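Transferrin (Manduca sexta, PDB 6WB6) binds a single ferric ion per molecule together with a carbonate anion and transports iron as a secreted insect glycoprotein. Local coordinates at residues S27-E32 against L289-K294; F75-T80 against A322-I327; L404-D409 against R586-A591; H422-E427 against S599-P604. One frame throughout, in Å; residues are numbered along the deposited sequence.

Contact 1: S27-E32 against L289-K294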
loop_
_atom_site.group_PDB
_atom_site.type_symbol
_atom_site.label_atom_id
_atom_site.label_comp_id
_atom_site.label_asym_id
_atom_site.label_seq_id
_atom_site.Cartn_x
_atom_site.Cartn_y
_atom_site.Cartn_z
ATOM N N SER A 27 -33.769 20.773 -1.441
ATOM C CA SER A 27 -33.014 21.625 -0.533
ATOM C C SER A 27 -32.255 22.664 -1.345
ATOM O O SER A 27 -31.654 22.338 -2.369
ATOM C CB SER A 27 -32.049 20.795 0.308
ATOM O OG SER A 27 -31.067 21.620 0.933
ATOM N N LYS A 28 -32.309 23.923 -0.900
ATOM C CA LYS A 28 -31.600 25.017 -1.546
ATOM C C LYS A 28 -30.327 25.378 -0.797
ATOM O O LYS A 28 -29.650 26.334 -1.174
ATOM C CB LYS A 28 -32.520 26.245 -1.675
ATOM C CG LYS A 28 -33.874 25.920 -2.353
ATOM C CD LYS A 28 -33.696 25.270 -3.746
ATOM C CE LYS A 28 -35.053 24.893 -4.390
ATOM N NZ LYS A 28 -34.897 24.010 -5.558
ATOM N N VAL A 29 -29.991 24.621 0.253
ATOM C CA VAL A 29 -28.687 24.686 0.899
ATOM C C VAL A 29 -27.613 24.871 -0.170
ATOM O O VAL A 29 -27.591 24.149 -1.175
ATOM C CB VAL A 29 -28.445 23.412 1.736
ATOM C CG1 VAL A 29 -27.088 23.440 2.354
ATOM C CG2 VAL A 29 -29.507 23.262 2.840
ATOM N N ALA A 30 -26.746 25.868 0.011
ATOM C CA ALA A 30 -25.566 26.042 -0.825
ATOM C C ALA A 30 -24.415 25.212 -0.265
ATOM O O ALA A 30 -23.989 25.429 0.874
ATOM C CB ALA A 30 -25.152 27.516 -0.888
ATOM N N LEU A 31 -23.909 24.277 -1.062
ATOM C CA LEU A 31 -22.677 23.562 -0.754
ATOM C C LEU A 31 -21.539 24.108 -1.602
ATOM O O LEU A 31 -21.737 24.482 -2.757
ATOM C CB LEU A 31 -22.815 22.072 -1.036
ATOM C CG LEU A 31 -23.702 21.221 -0.133
ATOM C CD1 LEU A 31 -24.090 20.037 -0.952
ATOM C CD2 LEU A 31 -22.968 20.813 1.114
ATOM N N GLU A 32 -20.340 24.127 -1.035
ATOM C CA GLU A 32 -19.156 24.443 -1.810
ATOM C C GLU A 32 -18.143 23.329 -1.658
ATOM O O GLU A 32 -18.034 22.697 -0.605
ATOM C CB GLU A 32 -18.464 25.754 -1.412
ATOM C CG GLU A 32 -19.092 26.522 -0.313
ATOM C CD GLU A 32 -18.309 27.811 -0.004
ATOM O OE1 GLU A 32 -17.180 27.965 -0.521
ATOM O OE2 GLU A 32 -18.814 28.669 0.752
ATOM N N LEU A 289 -28.506 20.749 6.214
ATOM C CA LEU A 289 -27.486 19.942 5.562
ATOM C C LEU A 289 -27.919 18.486 5.443
ATOM O O LEU A 289 -27.709 17.850 4.405
ATOM C CB LEU A 289 -26.175 20.040 6.346
ATOM C CG LEU A 289 -24.990 19.298 5.748
ATOM C CD1 LEU A 289 -24.721 19.773 4.338
ATOM C CD2 LEU A 289 -23.761 19.454 6.637
ATOM N N ARG A 290 -28.482 17.927 6.514
ATOM C CA ARG A 290 -28.825 16.505 6.513
ATOM C C ARG A 290 -29.853 16.195 5.434
ATOM O O ARG A 290 -29.822 15.125 4.800
ATOM C CB ARG A 290 -29.371 16.103 7.876
ATOM C CG ARG A 290 -28.345 16.089 9.010
ATOM C CD ARG A 290 -29.041 16.011 10.376
ATOM N NE ARG A 290 -28.318 15.176 11.330
ATOM C CZ ARG A 290 -28.528 15.181 12.643
ATOM N NH1 ARG A 290 -29.434 15.992 13.172
ATOM N NH2 ARG A 290 -27.819 14.377 13.433
ATOM N N GLU A 291 -30.769 17.134 5.218
ATOM C CA GLU A 291 -31.774 17.019 4.173
ATOM C C GLU A 291 -31.133 17.100 2.796
ATOM O O GLU A 291 -31.560 16.410 1.861
ATOM C CB GLU A 291 -32.814 18.128 4.407
ATOM C CG GLU A 291 -33.809 18.461 3.288
ATOM C CD GLU A 291 -34.120 19.989 3.245
ATOM O OE1 GLU A 291 -33.182 20.810 3.438
ATOM O OE2 GLU A 291 -35.287 20.371 3.040
ATOM N N LYS A 292 -30.115 17.944 2.652
ATOM C CA LYS A 292 -29.401 18.043 1.386
ATOM C C LYS A 292 -28.663 16.749 1.050
ATOM O O LYS A 292 -28.772 16.228 -0.064
ATOM C CB LYS A 292 -28.418 19.206 1.434
ATOM C CG LYS A 292 -27.630 19.357 0.163
ATOM C CD LYS A 292 -28.419 20.047 -0.925
ATOM C CE LYS A 292 -27.567 20.149 -2.158
ATOM N NZ LYS A 292 -28.289 20.696 -3.302
ATOM N N VAL A 293 -27.860 16.244 1.979
ATOM C CA VAL A 293 -27.132 15.001 1.727
ATOM C C VAL A 293 -28.103 13.857 1.439
ATOM O O VAL A 293 -27.920 13.090 0.486
ATOM C CB VAL A 293 -26.206 14.682 2.914
ATOM C CG1 VAL A 293 -25.490 13.357 2.683
ATOM C CG2 VAL A 293 -25.198 15.798 3.063
ATOM N N LYS A 294 -29.151 13.727 2.255
ATOM C CA LYS A 294 -30.153 12.691 2.002
ATOM C C LYS A 294 -30.702 12.783 0.589
ATOM O O LYS A 294 -30.949 11.761 -0.059
ATOM C CB LYS A 294 -31.289 12.786 3.033
ATOM C CG LYS A 294 -30.924 12.303 4.432
ATOM C CD LYS A 294 -32.063 12.471 5.456
ATOM C CE LYS A 294 -33.419 11.882 4.975
ATOM N NZ LYS A 294 -33.397 10.429 4.619
#
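K292 leans from its helix across the 27-32 segment, passing S27 on its way to L31. Its CB lies 3.6 Å from S27 OG. CG, anti to the backbone N (chi1 179°), comes 3.8 Å from L31 CD1. The chain bends at chi2 (79°), and CD turns back to S27 OG. CE then meets L31 CD1 at 3.7 Å, so the aliphatic part of the lysine is held between a serine hydroxyl and a leucine methyl. NZ ends near the carbonyls of S27 and V29 without bonding to either; its hydrogen bond goes to T25 OG1, just before the segment. An alanine in place of K292 would probably leave T25 OG1 without its ammonium partner and open a gap beside L31 CD1.

S27 OG accepts from V29 N at 3.3 Å, an ST turn. The same hydroxyl makes a weak hydrogen bond to E291 OE1, while S27 CB sits 3.3 Å from that oxygen. Farther along, L31 and L289 cross at about a right angle, CD2 of L31 meeting CD1 of L289 at 3.8 Å.

This is plain packing of helix 286-300 against the run into strand 31-36, away from the iron site. Strand 5-10 pairs with that strand, and its Y5 touches V29, L31 and L289; F53 of strand 53-56 packs on both leucines, and F75 of strand 72-79 reaches L289.

Contact 2: F75-T80 against A322-I327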
loop_
_atom_site.group_PDB
_atom_site.type_symbol
_atom_site.label_atom_id
_atom_site.label_comp_id
_atom_site.label_asym_id
_atom_site.label_seq_id
_atom_site.Cartn_x
_atom_site.Cartn_y
_atom_site.Cartn_z
ATOM N N PHE A 75 -22.195 13.555 12.658
ATOM C CA PHE A 75 -23.596 13.956 12.618
ATOM C C PHE A 75 -24.400 13.187 11.584
ATOM O O PHE A 75 -25.589 13.459 11.421
ATOM C CB PHE A 75 -23.713 15.469 12.343
ATOM C CG PHE A 75 -23.215 15.874 10.988
ATOM C CD1 PHE A 75 -24.060 15.879 9.898
ATOM C CD2 PHE A 75 -21.888 16.244 10.804
ATOM C CE1 PHE A 75 -23.610 16.247 8.663
ATOM C CE2 PHE A 75 -21.426 16.603 9.555
ATOM C CZ PHE A 75 -22.297 16.609 8.485
ATOM N N GLN A 76 -23.785 12.252 10.869
ATOM C CA GLN A 76 -24.481 11.520 9.819
ATOM C C GLN A 76 -23.912 10.119 9.676
ATOM O O GLN A 76 -22.688 9.951 9.591
ATOM C CB GLN A 76 -24.367 12.257 8.482
ATOM C CG GLN A 76 -25.417 11.852 7.483
ATOM C CD GLN A 76 -26.596 12.757 7.563
ATOM O OE1 GLN A 76 -26.878 13.509 6.629
ATOM N NE2 GLN A 76 -27.284 12.727 8.697
ATOM N N GLU A 77 -24.798 9.127 9.626
ATOM C CA GLU A 77 -24.418 7.740 9.373
ATOM C C GLU A 77 -24.925 7.308 8.006
ATOM O O GLU A 77 -26.075 7.579 7.641
ATOM C CB GLU A 77 -24.982 6.794 10.440
ATOM C CG GLU A 77 -24.279 6.865 11.767
ATOM C CD GLU A 77 -24.969 6.033 12.820
ATOM O OE1 GLU A 77 -25.005 6.465 13.979
ATOM O OE2 GLU A 77 -25.500 4.955 12.484
ATOM N N TYR A 78 -24.059 6.650 7.258
ATOM C CA TYR A 78 -24.432 5.953 6.033
ATOM C C TYR A 78 -24.740 4.493 6.356
ATOM O O TYR A 78 -23.872 3.760 6.849
ATOM C CB TYR A 78 -23.299 6.034 5.013
ATOM C CG TYR A 78 -23.012 7.415 4.460
ATOM C CD1 TYR A 78 -23.918 8.462 4.628
ATOM C CD2 TYR A 78 -21.832 7.669 3.770
ATOM C CE1 TYR A 78 -23.659 9.719 4.113
ATOM C CE2 TYR A 78 -21.564 8.925 3.244
ATOM C CZ TYR A 78 -22.475 9.946 3.426
ATOM O OH TYR A 78 -22.226 11.200 2.911
ATOM N N ARG A 79 -25.966 4.069 6.074
ATOM C CA ARG A 79 -26.427 2.734 6.409
ATOM C C ARG A 79 -26.894 2.032 5.135
ATOM O O ARG A 79 -26.805 2.576 4.040
ATOM C CB ARG A 79 -27.536 2.817 7.459
ATOM C CG ARG A 79 -27.113 3.598 8.689
ATOM C CD ARG A 79 -28.204 3.610 9.727
ATOM N NE ARG A 79 -27.729 4.059 11.029
ATOM C CZ ARG A 79 -28.528 4.210 12.078
ATOM N NH1 ARG A 79 -29.824 3.955 11.979
ATOM N NH2 ARG A 79 -28.043 4.602 13.223
ATOM N N THR A 80 -27.383 0.804 5.281
ATOM C CA THR A 80 -27.934 0.072 4.152
ATOM C C THR A 80 -29.449 0.206 4.165
ATOM O O THR A 80 -30.061 0.455 5.205
ATOM C CB THR A 80 -27.572 -1.408 4.202
ATOM O OG1 THR A 80 -27.997 -1.922 5.463
ATOM C CG2 THR A 80 -26.067 -1.631 3.992
ATOM N N ALA A 322 -28.882 8.152 7.511
ATOM C CA ALA A 322 -29.632 8.186 8.758
ATOM C C ALA A 322 -29.082 9.283 9.656
ATOM O O ALA A 322 -27.866 9.348 9.886
ATOM C CB ALA A 322 -29.540 6.848 9.474
ATOM N N ASP A 323 -29.967 10.141 10.169
ATOM C CA ASP A 323 -29.540 11.140 11.146
ATOM C C ASP A 323 -29.420 10.445 12.491
ATOM O O ASP A 323 -30.303 9.671 12.877
ATOM C CB ASP A 323 -30.510 12.325 11.271
ATOM C CG ASP A 323 -30.805 13.013 9.945
ATOM O OD1 ASP A 323 -29.858 13.355 9.194
ATOM O OD2 ASP A 323 -32.010 13.227 9.673
ATOM N N ASN A 324 -28.334 10.716 13.197
ATOM C CA ASN A 324 -28.103 10.146 14.508
ATOM C C ASN A 324 -28.213 11.245 15.546
ATOM O O ASN A 324 -28.408 12.419 15.235
ATOM C CB ASN A 324 -26.734 9.461 14.575
ATOM C CG ASN A 324 -25.667 10.228 13.819
ATOM O OD1 ASN A 324 -25.890 10.635 12.681
ATOM N ND2 ASN A 324 -24.505 10.430 14.443
ATOM N N ILE A 325 -28.098 10.841 16.796
ATOM C CA ILE A 325 -27.914 11.790 17.883
ATOM C C ILE A 325 -26.449 12.202 17.759
ATOM O O ILE A 325 -25.561 11.396 18.066
ATOM C CB ILE A 325 -28.282 11.166 19.241
ATOM C CG1 ILE A 325 -29.740 10.669 19.208
ATOM C CG2 ILE A 325 -28.099 12.169 20.359
ATOM C CD1 ILE A 325 -30.142 9.801 20.387
ATOM N N PRO A 326 -26.145 13.419 17.248
ATOM C CA PRO A 326 -24.743 13.776 16.991
ATOM C C PRO A 326 -23.838 13.306 18.114
ATOM O O PRO A 326 -24.213 13.381 19.287
ATOM C CB PRO A 326 -24.785 15.306 16.892
ATOM C CG PRO A 326 -26.161 15.607 16.412
ATOM C CD PRO A 326 -27.049 14.565 17.034
ATOM N N ILE A 327 -22.655 12.814 17.772
ATOM C CA ILE A 327 -21.798 12.150 18.751
ATOM C C ILE A 327 -20.351 12.422 18.401
ATOM O O ILE A 327 -19.977 12.433 17.225
ATOM C CB ILE A 327 -22.076 10.636 18.788
ATOM C CG1 ILE A 327 -21.186 9.939 19.820
ATOM C CG2 ILE A 327 -21.868 10.035 17.402
ATOM C CD1 ILE A 327 -21.676 8.551 20.178
#
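Two antiparallel strands of a four-stranded sheet in the iron-binding half of the transferrin meet here, with E77 and A322 as a hydrogen-bonded pair. E77 N gives to A322 O, and A322 N returns to E77 O at 2.9 Å in an almost straight bond (179°). Next to this pair, Q76 and D323 lie side by side, pointing the same way. The bend at chi2 of Q76 (93°) carries CD toward D323, and NE2 donates to D323 OD1 at 2.7 Å; the oxygen uses its anti lone pair and lies somewhat out of the amide plane.

Beside A322, R79 grips E77 OE2 with both NE and NH2, the latter at 2.7 Å. The oxygen lies in the guanidinium plane, but both nitrogens reach it from above one face of the carboxylate. A322 CB covers a face of that guanidinium and sits 3.5 Å from R79 CD. A leucine in place of R79 would probably leave E77 OE2 without its salt-bridge partner and P84 O without the R79 NH1 donor. The other oxygen, E77 OE1, rests 3.5 Å from CB of N324; the ND2 of that residue bonds to V74 O.

Strand 320-327 is an outer strand of the sheet; strand 72-79 pairs with 275-279 on its other side, and helix 286-300 packs on F75 and Q76.

Contact 3: L404-D409 against R586-A591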
loop_
_atom_site.group_PDB
_atom_site.type_symbol
_atom_site.label_atom_id
_atom_site.label_comp_id
_atom_site.label_asym_id
_atom_site.label_seq_id
_atom_site.Cartn_x
_atom_site.Cartn_y
_atom_site.Cartn_z
ATOM N N LEU A 404 15.218 3.072 8.857
ATOM C CA LEU A 404 15.428 3.088 7.417
ATOM C C LEU A 404 15.472 4.514 6.907
ATOM O O LEU A 404 14.974 5.447 7.536
ATOM C CB LEU A 404 14.342 2.302 6.654
ATOM C CG LEU A 404 12.909 2.838 6.693
ATOM C CD1 LEU A 404 11.976 2.014 5.774
ATOM C CD2 LEU A 404 12.361 2.856 8.091
ATOM N N ALA A 405 16.025 4.634 5.712
ATOM C CA ALA A 405 16.217 5.897 5.047
ATOM C C ALA A 405 16.350 5.570 3.581
ATOM O O ALA A 405 16.726 4.450 3.216
ATOM C CB ALA A 405 17.450 6.632 5.581
ATOM N N SER A 406 16.014 6.544 2.750
ATOM C CA SER A 406 16.049 6.386 1.311
ATOM C C SER A 406 17.330 6.982 0.753
ATOM O O SER A 406 17.958 7.850 1.352
ATOM C CB SER A 406 14.844 7.058 0.635
ATOM O OG SER A 406 14.798 8.443 0.923
ATOM N N VAL A 407 17.668 6.524 -0.438
ATOM C CA VAL A 407 18.841 6.953 -1.171
ATOM C C VAL A 407 18.514 6.743 -2.643
ATOM O O VAL A 407 17.758 5.833 -3.002
ATOM C CB VAL A 407 20.080 6.180 -0.647
ATOM C CG1 VAL A 407 19.789 4.683 -0.595
ATOM C CG2 VAL A 407 21.315 6.471 -1.450
ATOM N N ASP A 408 18.972 7.647 -3.488
ATOM C CA ASP A 408 18.524 7.641 -4.870
ATOM C C ASP A 408 19.649 7.187 -5.790
ATOM O O ASP A 408 20.835 7.242 -5.448
ATOM C CB ASP A 408 18.010 9.025 -5.308
ATOM C CG ASP A 408 16.718 9.451 -4.587
ATOM O OD1 ASP A 408 15.856 8.586 -4.330
ATOM O OD2 ASP A 408 16.558 10.662 -4.281
ATOM N N ASP A 409 19.244 6.689 -6.955
ATOM C CA ASP A 409 20.144 6.474 -8.082
ATOM C C ASP A 409 21.337 5.660 -7.582
ATOM O O ASP A 409 21.141 4.661 -6.875
ATOM C CB ASP A 409 20.478 7.834 -8.695
ATOM C CG ASP A 409 19.234 8.595 -9.183
ATOM O OD1 ASP A 409 18.403 8.003 -9.911
ATOM O OD2 ASP A 409 19.090 9.793 -8.846
ATOM N N ARG A 586 14.819 4.967 -6.381
ATOM C CA ARG A 586 14.829 5.385 -4.990
ATOM C C ARG A 586 14.634 4.156 -4.114
ATOM O O ARG A 586 13.688 3.389 -4.307
ATOM C CB ARG A 586 13.735 6.402 -4.704
ATOM C CG ARG A 586 13.567 6.689 -3.249
ATOM C CD ARG A 586 12.730 7.945 -3.013
ATOM N NE ARG A 586 13.409 9.134 -3.503
ATOM C CZ ARG A 586 12.876 10.357 -3.522
ATOM N NH1 ARG A 586 11.649 10.585 -3.067
ATOM N NH2 ARG A 586 13.578 11.363 -3.995
ATOM N N THR A 587 15.543 3.980 -3.157
ATOM C CA THR A 587 15.676 2.766 -2.356
ATOM C C THR A 587 15.757 3.122 -0.883
ATOM O O THR A 587 16.471 4.059 -0.509
ATOM C CB THR A 587 16.936 2.019 -2.703
ATOM O OG1 THR A 587 16.897 1.615 -4.070
ATOM C CG2 THR A 587 17.069 0.829 -1.828
ATOM N N TRP A 588 15.063 2.354 -0.048
ATOM C CA TRP A 588 15.147 2.506 1.395
ATOM C C TRP A 588 16.098 1.461 1.947
ATOM O O TRP A 588 16.016 0.276 1.588
ATOM C CB TRP A 588 13.763 2.415 2.049
ATOM C CG TRP A 588 12.965 3.641 1.720
ATOM C CD1 TRP A 588 12.731 4.701 2.527
ATOM C CD2 TRP A 588 12.295 3.929 0.466
ATOM N NE1 TRP A 588 11.963 5.640 1.870
ATOM C CE2 TRP A 588 11.696 5.195 0.599
ATOM C CE3 TRP A 588 12.145 3.240 -0.746
ATOM C CZ2 TRP A 588 10.970 5.796 -0.435
ATOM C CZ3 TRP A 588 11.405 3.838 -1.774
ATOM C CH2 TRP A 588 10.844 5.102 -1.613
ATOM N N VAL A 589 17.035 1.910 2.776
ATOM C CA VAL A 589 18.090 1.036 3.264
ATOM C C VAL A 589 17.991 0.972 4.773
ATOM O O VAL A 589 17.485 1.889 5.430
ATOM C CB VAL A 589 19.494 1.491 2.826
ATOM C CG1 VAL A 589 19.576 1.561 1.336
ATOM C CG2 VAL A 589 19.850 2.815 3.451
ATOM N N ALA A 590 18.482 -0.139 5.319
ATOM C CA ALA A 590 18.418 -0.408 6.742
ATOM C C ALA A 590 19.732 -1.006 7.218
ATOM O O ALA A 590 20.536 -1.513 6.434
ATOM C CB ALA A 590 17.270 -1.363 7.085
ATOM N N ALA A 591 19.936 -0.948 8.530
ATOM C CA ALA A 591 21.136 -1.518 9.097
ATOM C C ALA A 591 20.974 -3.026 9.231
ATOM O O ALA A 591 19.919 -3.606 8.939
ATOM C CB ALA A 591 21.451 -0.881 10.444
HETATM O O HOH W 1 12.419 8.757 2.707
#
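The packing is closest where S406 faces W588, a non-hydrogen-bonded pair whose CA atoms are 4.0 Å apart. S406 CB stands over one face of the indole, 3.6 Å from the centroid of the five-membered ring and 17° off its normal, a CH-pi contact offset toward the rim. Hydrogen-bonded pairs lie before and after it: A405 with V589, where V589 N reaches A405 O at 2.6 Å, and V407 with T587. On the face carrying these four residues, V407 CG1 meets V589 CG1 at 3.7 Å, the two valines crossing at about a right angle, while helix 390-399 packs on A405, V407 and V589.

These strands form one edge of a four-stranded antiparallel sheet in the C-terminal transferrin-like half, with 405-407 outermost and 422-428 beyond 587-590. W588 also stacks on F425 of that strand.

The more open side is polar. A water bridges S406 OG, at 3.0 Å, and W588 NE1, from which it accepts. Past the paired residues, partly exposed D408 lies alongside R586 in a side-on salt bridge: NE donates to the syn lone pair of OD1 at 2.6 Å, and NH2 to OD2 at 3.1 Å. The carboxylate and guanidinium planes are nearly coplanar, 20° apart, and R586 NH1 bonds to N629 O.

Contact 4: H422-E427 against S599-P604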
loop_
_atom_site.group_PDB
_atom_site.type_symbol
_atom_site.label_atom_id
_atom_site.label_comp_id
_atom_site.label_asym_id
_atom_site.label_seq_id
_atom_site.Cartn_x
_atom_site.Cartn_y
_atom_site.Cartn_z
ATOM N N HIS A 422 21.882 -1.869 3.845
ATOM C CA HIS A 422 21.490 -2.711 2.733
ATOM C C HIS A 422 20.063 -2.372 2.314
ATOM O O HIS A 422 19.240 -1.989 3.155
ATOM C CB HIS A 422 21.595 -4.193 3.121
ATOM C CG HIS A 422 20.525 -4.644 4.067
ATOM N ND1 HIS A 422 20.630 -4.504 5.438
ATOM C CD2 HIS A 422 19.331 -5.245 3.841
ATOM C CE1 HIS A 422 19.553 -5.005 6.014
ATOM N NE2 HIS A 422 18.747 -5.461 5.067
ATOM N N PRO A 423 19.736 -2.523 1.039
ATOM C CA PRO A 423 18.398 -2.120 0.578
ATOM C C PRO A 423 17.339 -3.081 1.062
ATOM O O PRO A 423 17.565 -4.288 1.119
ATOM C CB PRO A 423 18.516 -2.140 -0.946
ATOM C CG PRO A 423 19.652 -3.021 -1.250
ATOM C CD PRO A 423 20.581 -3.025 -0.051
ATOM N N VAL A 424 16.176 -2.536 1.418
ATOM C CA VAL A 424 15.043 -3.328 1.884
ATOM C C VAL A 424 13.916 -3.336 0.867
ATOM O O VAL A 424 13.314 -4.383 0.604
ATOM C CB VAL A 424 14.542 -2.822 3.255
ATOM C CG1 VAL A 424 13.227 -3.547 3.670
ATOM C CG2 VAL A 424 15.600 -3.006 4.311
ATOM N N PHE A 425 13.590 -2.169 0.317
ATOM C CA PHE A 425 12.578 -2.068 -0.731
ATOM C C PHE A 425 12.867 -0.805 -1.523
ATOM O O PHE A 425 13.580 0.095 -1.056
ATOM C CB PHE A 425 11.167 -2.045 -0.161
ATOM C CG PHE A 425 10.898 -0.877 0.745
ATOM C CD1 PHE A 425 11.149 -0.964 2.103
ATOM C CD2 PHE A 425 10.417 0.317 0.233
ATOM C CE1 PHE A 425 10.921 0.114 2.937
ATOM C CE2 PHE A 425 10.190 1.391 1.067
ATOM C CZ PHE A 425 10.437 1.290 2.417
ATOM N N HIS A 426 12.331 -0.774 -2.736
ATOM C CA HIS A 426 12.606 0.271 -3.705
ATOM C C HIS A 426 11.308 0.647 -4.409
ATOM O O HIS A 426 10.297 -0.067 -4.323
ATOM C CB HIS A 426 13.644 -0.197 -4.720
ATOM C CG HIS A 426 13.208 -1.406 -5.475
ATOM N ND1 HIS A 426 13.637 -2.678 -5.160
ATOM C CD2 HIS A 426 12.345 -1.544 -6.511
ATOM C CE1 HIS A 426 13.086 -3.540 -5.995
ATOM N NE2 HIS A 426 12.293 -2.876 -6.820
ATOM N N GLU A 427 11.360 1.785 -5.115
ATOM C CA GLU A 427 10.250 2.260 -5.923
ATOM C C GLU A 427 10.147 1.483 -7.220
ATOM O O GLU A 427 11.149 1.053 -7.799
ATOM C CB GLU A 427 10.401 3.753 -6.237
ATOM C CG GLU A 427 10.086 4.619 -5.054
ATOM C CD GLU A 427 10.105 6.110 -5.340
ATOM O OE1 GLU A 427 10.591 6.538 -6.410
ATOM O OE2 GLU A 427 9.665 6.845 -4.455
ATOM N N SER A 599 10.042 -6.858 8.919
ATOM C CA SER A 599 9.493 -5.845 9.812
ATOM C C SER A 599 9.625 -4.434 9.240
ATOM O O SER A 599 8.749 -3.589 9.464
ATOM C CB SER A 599 10.173 -5.943 11.174
ATOM O OG SER A 599 9.608 -6.994 11.928
ATOM N N ILE A 600 10.674 -4.176 8.463
ATOM C CA ILE A 600 10.918 -2.831 7.941
ATOM C C ILE A 600 10.082 -2.567 6.698
ATOM O O ILE A 600 9.518 -1.477 6.516
ATOM C CB ILE A 600 12.419 -2.658 7.658
ATOM C CG1 ILE A 600 13.167 -2.555 8.996
ATOM C CG2 ILE A 600 12.662 -1.444 6.772
ATOM C CD1 ILE A 600 14.640 -2.264 8.845
ATOM N N ALA A 601 10.025 -3.542 5.812
ATOM C CA ALA A 601 9.264 -3.380 4.589
ATOM C C ALA A 601 7.769 -3.397 4.851
ATOM O O ALA A 601 7.009 -2.831 4.074
ATOM C CB ALA A 601 9.627 -4.495 3.600
ATOM N N HIS A 602 7.318 -4.039 5.926
ATOM C CA HIS A 602 5.905 -4.370 6.010
ATOM C C HIS A 602 5.038 -3.116 5.921
ATOM O O HIS A 602 4.165 -3.003 5.050
ATOM C CB HIS A 602 5.601 -5.143 7.296
ATOM C CG HIS A 602 4.173 -5.545 7.399
ATOM N ND1 HIS A 602 3.216 -4.749 7.992
ATOM C CD2 HIS A 602 3.524 -6.637 6.929
ATOM C CE1 HIS A 602 2.041 -5.349 7.904
ATOM N NE2 HIS A 602 2.203 -6.493 7.264
ATOM N N THR A 603 5.244 -2.170 6.826
ATOM C CA THR A 603 4.331 -1.031 6.883
ATOM C C THR A 603 4.347 -0.197 5.611
ATOM O O THR A 603 3.259 0.118 5.095
ATOM C CB THR A 603 4.614 -0.182 8.123
ATOM O OG1 THR A 603 4.097 -0.857 9.275
ATOM C CG2 THR A 603 3.972 1.218 8.027
ATOM N N PRO A 604 5.492 0.186 5.054
ATOM C CA PRO A 604 5.441 0.913 3.776
ATOM C C PRO A 604 4.816 0.128 2.648
ATOM O O PRO A 604 4.102 0.726 1.829
ATOM C CB PRO A 604 6.912 1.241 3.488
ATOM C CG PRO A 604 7.708 0.572 4.549
ATOM C CD PRO A 604 6.811 0.317 5.703
#
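V424 and F425, consecutive residues of strand 422-428, both send side chains to helix 597-611, which packs on the four-stranded antiparallel sheet of the C-terminal transferrin-like half. The axes of 422-427 and 599-604 run nearly parallel, 15° apart and 8.1 Å at closest approach; no hydrogen bond crosses the interface, and the side chains that meet are apolar.

V424 and I600 cross at about a right angle. The valine puts CG1 anti to its backbone N (chi1 173°), and this methyl takes two partners: I600 CG2 at 3.8 Å and A601 CB at 3.7 Å. Its other methyl, CG2, lies farther off, 4.1 Å from I600 CG2. The small A601 thus sits beside both strand residues, since its CB is also 4.1 Å from F425 CD1.

F425 holds its ring differently. CG is tucked between the backbone N and the carbonyl carbon (chi1 61°), and the ring points at the helix, with CD1 near A601 CA and its far end at P604, about one turn later. Phenylalanine and proline side chains also cross at about a right angle. P604 belongs to the helix but lies at a kink, its N having no bond to the preceding turn.

Beside this core, L639 of strand 638-641 touches both F425 and P604. The tip of F425 comes closest to the proline at CG, 3.5 Å from CZ, with P604 CB 3.7 Å from that same atom.

The four contacts fall into two pairs, one in each transferrin-like half. Contacts 1 and 2 have centres 15 Å apart and share R290, on the helix of contact 1: its NH2 hydrogen-bonds to F75 O and its NE forms a long, weak ion pair with D323 OD1. Contacts 3 and 4, only 9 Å apart between centres, are joined directly through W588, whose backbone bonds to V424 and F425. Centres of contacts 1 and 3 are 48 Å apart. Contact 2 lies nearest the iron site, though not in it: the R79 side chain is about 11 Å from that of Y90, which coordinates the ferric ion, whereas contacts 1, 3 and 4 lie away from it.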